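Local coordinates for berberine bridge enzyme-like 28 (Arabidopsis thaliana, PDB 5D79), which is a secreted FAD-dependent oxidoreductase of the berberine bridge enzyme-like family that is involved in adaptation to salt stress, at residues G479-L482 / T487-E490; K493-K498 / D522-P527. One frame throughout, in Å; residues are numbered along the deposited sequence.

Interaction 1: G479-L482 / T487-E490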
ATOM      1  N   GLY A 479      -5.920  16.416  -4.471  1.00 25.54           N
ATOM      2  CA  GLY A 479      -5.468  17.279  -5.548  1.00 25.85           C
ATOM      3  C   GLY A 479      -4.751  16.544  -6.670  1.00 26.50           C
ATOM      4  O   GLY A 479      -4.205  15.466  -6.459  1.00 27.59           O
ATOM      5  N   MET A 480      -4.756  17.130  -7.866  1.00 25.98           N
ATOM      6  CA  MET A 480      -4.040  16.576  -9.012  1.00 28.01           C
ATOM      7  C   MET A 480      -3.574  17.697  -9.949  1.00 29.39           C
ATOM      8  O   MET A 480      -3.995  18.842  -9.806  1.00 29.58           O
ATOM      9  CB  MET A 480      -4.920  15.579  -9.764  1.00 29.58           C
ATOM     10  CG  MET A 480      -6.262  16.140 -10.202  1.00 33.02           C
ATOM     11  SD  MET A 480      -7.243  14.940 -11.120  1.00 47.97           S
ATOM     12  CE  MET A 480      -6.281  14.763 -12.627  1.00 27.64           C
ATOM     13  N   TYR A 481      -2.691  17.375 -10.891  1.00 29.80           N
ATOM     14  CA  TYR A 481      -2.242  18.353 -11.884  1.00 29.19           C
ATOM     15  C   TYR A 481      -3.313  18.652 -12.939  1.00 33.23           C
ATOM     16  O   TYR A 481      -3.748  17.760 -13.671  1.00 32.29           O
ATOM     17  CB  TYR A 481      -0.977  17.872 -12.588  1.00 32.83           C
ATOM     18  CG  TYR A 481       0.266  17.842 -11.728  1.00 31.76           C
ATOM     19  CD1 TYR A 481       0.843  19.018 -11.252  1.00 29.68           C
ATOM     20  CD2 TYR A 481       0.887  16.636 -11.424  1.00 29.07           C
ATOM     21  CE1 TYR A 481       1.986  18.986 -10.469  1.00 29.03           C
ATOM     22  CE2 TYR A 481       2.032  16.599 -10.644  1.00 30.45           C
ATOM     23  CZ  TYR A 481       2.576  17.772 -10.171  1.00 28.00           C
ATOM     24  OH  TYR A 481       3.713  17.713  -9.401  1.00 26.45           O
ATOM     25  N   LEU A 482      -3.718  19.915 -13.029  1.00 36.69           N
ATOM     26  CA  LEU A 482      -4.768  20.322 -13.953  1.00 38.52           C
ATOM     27  C   LEU A 482      -4.430  21.649 -14.621  1.00 44.19           C
ATOM     28  O   LEU A 482      -4.889  21.931 -15.729  1.00 46.63           O
ATOM     29  CB  LEU A 482      -6.102  20.416 -13.214  1.00 37.05           C
ATOM     30  CG  LEU A 482      -6.636  19.063 -12.731  1.00 37.31           C
ATOM     31  CD1 LEU A 482      -7.741  19.221 -11.699  1.00 33.49           C
ATOM     32  CD2 LEU A 482      -7.110  18.235 -13.923  1.00 40.22           C
ATOM     33  N   THR A 487       3.464  26.569 -12.529  1.00 49.21           N
ATOM     34  CA  THR A 487       4.400  25.469 -12.680  1.00 41.50           C
ATOM     35  C   THR A 487       3.892  24.225 -11.978  1.00 29.26           C
ATOM     36  O   THR A 487       3.024  24.297 -11.110  1.00 24.10           O
ATOM     37  CB  THR A 487       5.787  25.828 -12.119  1.00 41.06           C
ATOM     38  OG1 THR A 487       5.640  26.367 -10.797  1.00 38.74           O
ATOM     39  CG2 THR A 487       6.484  26.846 -13.026  1.00 36.82           C
ATOM     40  N   LYS A 488       4.437  23.082 -12.358  1.00 26.92           N
ATOM     41  CA  LYS A 488       4.057  21.855 -11.697  1.00 25.62           C
ATOM     42  C   LYS A 488       4.524  21.874 -10.252  1.00 25.37           C
ATOM     43  O   LYS A 488       3.847  21.334  -9.389  1.00 27.13           O
ATOM     44  CB  LYS A 488       4.615  20.648 -12.435  1.00 23.64           C
ATOM     45  CG  LYS A 488       3.997  20.469 -13.797  1.00 25.14           C
ATOM     46  CD  LYS A 488       4.389  19.140 -14.414  1.00 27.69           C
ATOM     47  CE  LYS A 488       3.928  17.962 -13.571  1.00 28.65           C
ATOM     48  NZ  LYS A 488       4.185  16.670 -14.267  1.00 31.77           N
ATOM     49  N   TYR A 489       5.655  22.516  -9.980  1.00 20.01           N
ATOM     50  CA  TYR A 489       6.167  22.551  -8.613  1.00 24.66           C
ATOM     51  C   TYR A 489       5.165  23.152  -7.631  1.00 23.92           C
ATOM     52  O   TYR A 489       4.959  22.614  -6.544  1.00 20.66           O
ATOM     53  CB  TYR A 489       7.487  23.336  -8.519  1.00 27.27           C
ATOM     54  CG  TYR A 489       7.904  23.611  -7.081  1.00 23.98           C
ATOM     55  CD1 TYR A 489       8.592  22.658  -6.342  1.00 22.49           C
ATOM     56  CD2 TYR A 489       7.583  24.817  -6.457  1.00 27.97           C
ATOM     57  CE1 TYR A 489       8.960  22.903  -5.022  1.00 22.88           C
ATOM     58  CE2 TYR A 489       7.941  25.069  -5.138  1.00 27.20           C
ATOM     59  CZ  TYR A 489       8.628  24.109  -4.427  1.00 24.21           C
ATOM     60  OH  TYR A 489       8.978  24.354  -3.124  1.00 24.00           O
ATOM     61  N   GLU A 490       4.559  24.275  -7.997  1.00 27.28           N
ATOM     62  CA  GLU A 490       3.656  24.956  -7.080  1.00 31.21           C
ATOM     63  C   GLU A 490       2.339  24.192  -6.953  1.00 32.22           C
ATOM     64  O   GLU A 490       1.718  24.181  -5.889  1.00 34.48           O
ATOM     65  CB  GLU A 490       3.406  26.406  -7.524  1.00 37.30           C
ATOM     66  CG  GLU A 490       4.660  27.304  -7.539  1.00 48.26           C
ATOM     67  CD  GLU A 490       5.189  27.692  -6.144  1.00 54.58           C
ATOM     68  OE1 GLU A 490       4.590  27.278  -5.122  1.00 59.52           O
ATOM     69  OE2 GLU A 490       6.209  28.421  -6.077  1.00 51.16           O
TER

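Interaction 2: K493-K498 / D522-P527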
ATOM      1  N   LYS A 493       3.066  20.783  -4.995  1.00 24.79           N
ATOM      2  CA  LYS A 493       3.389  21.062  -3.597  1.00 26.37           C
ATOM      3  C   LYS A 493       2.181  20.868  -2.692  1.00 26.49           C
ATOM      4  O   LYS A 493       2.318  20.494  -1.524  1.00 27.04           O
ATOM      5  CB  LYS A 493       3.920  22.487  -3.455  1.00 26.92           C
ATOM      6  CG  LYS A 493       4.732  22.717  -2.203  1.00 33.10           C
ATOM      7  CD  LYS A 493       5.393  24.083  -2.226  1.00 34.89           C
ATOM      8  CE  LYS A 493       6.187  24.315  -0.957  1.00 39.53           C
ATOM      9  NZ  LYS A 493       6.787  25.681  -0.929  1.00 45.14           N
ATOM     10  N   SER A 494       1.000  21.106  -3.252  1.00 28.48           N
ATOM     11  CA  SER A 494      -0.275  21.024  -2.530  1.00 28.61           C
ATOM     12  C   SER A 494      -0.517  19.690  -1.830  1.00 21.12           C
ATOM     13  O   SER A 494      -0.712  19.659  -0.618  1.00 19.03           O
ATOM     14  CB  SER A 494      -1.432  21.305  -3.495  1.00 32.30           C
ATOM     15  OG  SER A 494      -2.670  21.249  -2.819  1.00 34.46           O
ATOM     16  N   TRP A 495      -0.523  18.597  -2.592  1.00 23.33           N
ATOM     17  CA  TRP A 495      -0.688  17.260  -2.012  1.00 21.91           C
ATOM     18  C   TRP A 495       0.660  16.667  -1.584  1.00 21.55           C
ATOM     19  O   TRP A 495       0.717  15.823  -0.695  1.00 22.69           O
ATOM     20  CB  TRP A 495      -1.400  16.314  -2.995  1.00 19.69           C
ATOM     21  CG  TRP A 495      -0.713  16.185  -4.318  1.00 21.37           C
ATOM     22  CD1 TRP A 495       0.283  15.311  -4.642  1.00 21.73           C
ATOM     23  CD2 TRP A 495      -0.967  16.960  -5.497  1.00 19.79           C
ATOM     24  NE1 TRP A 495       0.668  15.499  -5.947  1.00 20.15           N
ATOM     25  CE2 TRP A 495      -0.088  16.502  -6.494  1.00 18.16           C
ATOM     26  CE3 TRP A 495      -1.855  17.993  -5.803  1.00 19.51           C
ATOM     27  CZ2 TRP A 495      -0.063  17.046  -7.770  1.00 18.08           C
ATOM     28  CZ3 TRP A 495      -1.836  18.526  -7.071  1.00 23.10           C
ATOM     29  CH2 TRP A 495      -0.946  18.054  -8.042  1.00 22.00           C
ATOM     30  N   GLY A 496       1.743  17.126  -2.204  1.00 18.10           N
ATOM     31  CA  GLY A 496       3.082  16.677  -1.860  1.00 18.21           C
ATOM     32  C   GLY A 496       3.438  16.737  -0.381  1.00 17.67           C
ATOM     33  O   GLY A 496       3.985  15.776   0.180  1.00 15.64           O
ATOM     34  N   VAL A 497       3.130  17.863   0.257  1.00 21.00           N
ATOM     35  CA  VAL A 497       3.407  18.020   1.682  1.00 19.57           C
ATOM     36  C   VAL A 497       2.444  17.186   2.565  1.00 19.72           C
ATOM     37  O   VAL A 497       2.727  16.911   3.735  1.00 15.92           O
ATOM     38  CB  VAL A 497       3.354  19.498   2.086  1.00 13.49           C
ATOM     39  CG1 VAL A 497       4.327  20.299   1.229  1.00 20.27           C
ATOM     40  CG2 VAL A 497       1.958  20.040   1.937  1.00 13.69           C
ATOM     41  N   LYS A 498       1.317  16.759   1.999  1.00 18.42           N
ATOM     42  CA  LYS A 498       0.384  15.921   2.739  1.00 17.27           C
ATOM     43  C   LYS A 498       0.910  14.476   2.825  1.00 12.83           C
ATOM     44  O   LYS A 498       0.911  13.843   3.885  1.00 11.73           O
ATOM     45  CB  LYS A 498      -0.998  15.972   2.077  1.00 17.96           C
ATOM     46  CG  LYS A 498      -1.598  17.371   1.975  1.00 16.19           C
ATOM     47  CD  LYS A 498      -2.957  17.303   1.290  1.00 24.19           C
ATOM     48  CE  LYS A 498      -3.672  18.652   1.305  1.00 26.65           C
ATOM     49  NZ  LYS A 498      -5.007  18.557   0.642  1.00 24.97           N
ATOM     50  N   ASP A 522       2.669  11.002 -13.351  1.00 30.26           N
ATOM     51  CA  ASP A 522       1.232  10.729 -13.366  1.00 25.64           C
ATOM     52  C   ASP A 522       0.492  11.950 -12.826  1.00 24.45           C
ATOM     53  O   ASP A 522       1.048  13.054 -12.783  1.00 25.53           O
ATOM     54  CB  ASP A 522       0.872   9.459 -12.568  1.00 20.02           C
ATOM     55  CG  ASP A 522       1.526   9.393 -11.197  1.00 17.05           C
ATOM     56  OD1 ASP A 522       1.663  10.419 -10.515  1.00 20.62           O
ATOM     57  OD2 ASP A 522       1.891   8.284 -10.777  1.00 19.93           O
ATOM     58  N   GLU A 523      -0.749  11.756 -12.397  1.00 21.69           N
ATOM     59  CA  GLU A 523      -1.586  12.873 -11.968  1.00 23.73           C
ATOM     60  C   GLU A 523      -1.211  13.483 -10.595  1.00 21.48           C
ATOM     61  O   GLU A 523      -1.708  14.557 -10.236  1.00 20.73           O
ATOM     62  CB  GLU A 523      -3.048  12.423 -11.962  1.00 28.99           C
ATOM     63  CG  GLU A 523      -3.660  12.209 -13.359  1.00 33.94           C
ATOM     64  CD  GLU A 523      -3.160  10.953 -14.073  1.00 31.82           C
ATOM     65  OE1 GLU A 523      -2.637  10.041 -13.394  1.00 32.30           O
ATOM     66  OE2 GLU A 523      -3.297  10.885 -15.315  1.00 29.26           O
ATOM     67  N   GLN A 524      -0.340  12.807  -9.844  1.00 20.64           N
ATOM     68  CA  GLN A 524       0.114  13.283  -8.534  1.00 19.81           C
ATOM     69  C   GLN A 524       1.641  13.148  -8.329  1.00 24.64           C
ATOM     70  O   GLN A 524       2.145  13.234  -7.201  1.00 22.80           O
ATOM     71  CB  GLN A 524      -0.615  12.528  -7.416  1.00 17.31           C
ATOM     72  CG  GLN A 524      -1.959  13.104  -7.014  1.00 18.78           C
ATOM     73  CD  GLN A 524      -2.512  12.468  -5.742  1.00 20.43           C
ATOM     74  OE1 GLN A 524      -2.090  11.377  -5.346  1.00 21.03           O
ATOM     75  NE2 GLN A 524      -3.453  13.152  -5.090  1.00 22.68           N
ATOM     76  N   SER A 525       2.380  12.942  -9.413  1.00 26.91           N
ATOM     77  CA  SER A 525       3.815  12.684  -9.298  1.00 26.00           C
ATOM     78  C   SER A 525       4.590  13.888  -8.729  1.00 22.54           C
ATOM     79  O   SER A 525       4.112  15.033  -8.755  1.00 18.10           O
ATOM     80  CB  SER A 525       4.391  12.270 -10.662  1.00 22.87           C
ATOM     81  OG  SER A 525       4.202  13.284 -11.629  1.00 24.94           O
ATOM     82  N   ILE A 526       5.777  13.603  -8.196  1.00 19.80           N
ATOM     83  CA  ILE A 526       6.661  14.622  -7.650  1.00 18.86           C
ATOM     84  C   ILE A 526       7.116  15.533  -8.780  1.00 21.56           C
ATOM     85  O   ILE A 526       7.566  15.038  -9.818  1.00 20.47           O
ATOM     86  CB  ILE A 526       7.888  13.980  -6.957  1.00 19.94           C
ATOM     87  CG1 ILE A 526       7.457  13.058  -5.806  1.00 18.83           C
ATOM     88  CG2 ILE A 526       8.877  15.040  -6.480  1.00 15.90           C
ATOM     89  CD1 ILE A 526       6.775  13.764  -4.650  1.00 14.30           C
ATOM     90  N   PRO A 527       6.989  16.867  -8.598  1.00 20.12           N
ATOM     91  CA  PRO A 527       7.359  17.814  -9.655  1.00 24.29           C
ATOM     92  C   PRO A 527       8.851  18.149  -9.695  1.00 25.38           C
ATOM     93  O   PRO A 527       9.592  17.956  -8.724  1.00 18.11           O
ATOM     94  CB  PRO A 527       6.548  19.056  -9.292  1.00 21.49           C
ATOM     95  CG  PRO A 527       6.546  19.032  -7.798  1.00 19.96           C
ATOM     96  CD  PRO A 527       6.403  17.562  -7.437  1.00 18.36           C
TER

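Interaction 1: G479-L482 / T487-E490
The ring of Y481 carries this surface contact, covered on one face by the side chain of K488 from the first turn of helix 488-500. Ahead of it, G479 has backbone angles at which any side chain would be jammed against the preceding carbonyl. The M480 side chain touches E523. Y481 follows with its CB directed toward the helix. The lysine, next in the chain after the N-cap residue T487, crosses the ring at about a right angle: K488 CE lies over the centre, 3.6 Å from the Y481 centroid, in a CH-pi contact, and K488 CB comes within 3.7 Å of Y481 CE1. A bend in the K488 chain at chi3 (61°) folds it back over the face and leaves K488 NZ 4.5 Å from the Y481 centroid, 20° off the normal, a cation-pi arrangement. NZ also makes a salt bridge with D518, so the ring is not the only partner of its charge. At the edge of the ring, K488 O lies in plane, 3.2 Å from Y481 CE1. The phenol OH is bonded to S525 O. With an alanine here, K488 would probably lose the surface under its methylene groups and be freer to turn, and S525 O would lose its donor. L482 closes the segment by giving its backbone N to E491 OE2. The contact thus ties the loop that follows helix 441-458 to the start of helix 488-500, while the Y481 ring meets W495 of that helix edge-to-face and the C-terminal loop at P527.

Interaction 2: K493-K498 / D522-P527
W495 of helix 488-500 lays its indole against Q524, in a loop bent by an Asx turn at D522 within the C-terminal berberine-like region. The two side chains run at a slant to one another, yet their flat groups are nearly parallel, with the ring and amide planes 18° apart. Q524 CG sits 3.9 Å from the centroid of the five-membered ring of W495, over the face and offset toward the rim, in a CH-pi contact. Beyond CG the glutamine stays extended, which carries its amide along the same face, with Q524 NE2 4.2 Å from W495 CG. That amide is fixed at both ends: OE1 bonds to Y499 OH, and NE2 to the carbonyls of D475 and G479. The indole is also gripped by its nitrogen. W495 NE1 donates to Q524 O at 3.0 Å with an N-H...O angle of 151°, approaching from above the carbonyl plane, while the acceptor itself is tilted out of the ring plane. Q524 thus lies over one face of the indole with its side chain and accepts its N-H with its backbone O. W495 reaches this site with CG placed between its backbone N and carbonyl carbon (chi1 57°), on a stretch where the helix is kinked and W495 N lacks its bond to the preceding turn. On the benzene side, W495 CZ2 comes 3.9 Å from E523 O. The carboxylate of E523 leads away to R105 and Y121 N. The turn that presents these carbonyls is held by D522 OD1, which receives Q524 N at 3.2 Å on the anti side of the carboxylate, somewhat out of its plane.

Interactions 1 and 2 follow one another along the chain, share helix 488-500, and have centres about 7 Å apart. Loop 479-482 bonds to 522-527 and packs on helix 488-500, which joins the two contacts: Y481 OH lies 2.8 Å from S525 O, and G479 O is 2.8 Å from Q524 NE2. Packing adds to these bonds, with M480 C 3.3 Å from W495 CH2. Neither contact forms part of an annotated site. Relative to the bound FAD they are graded in depth: the Y481 side chain of the surface contact is about 12 Å from the cofactor, whereas E523, in the buried one, has its side chain about 8 Å away.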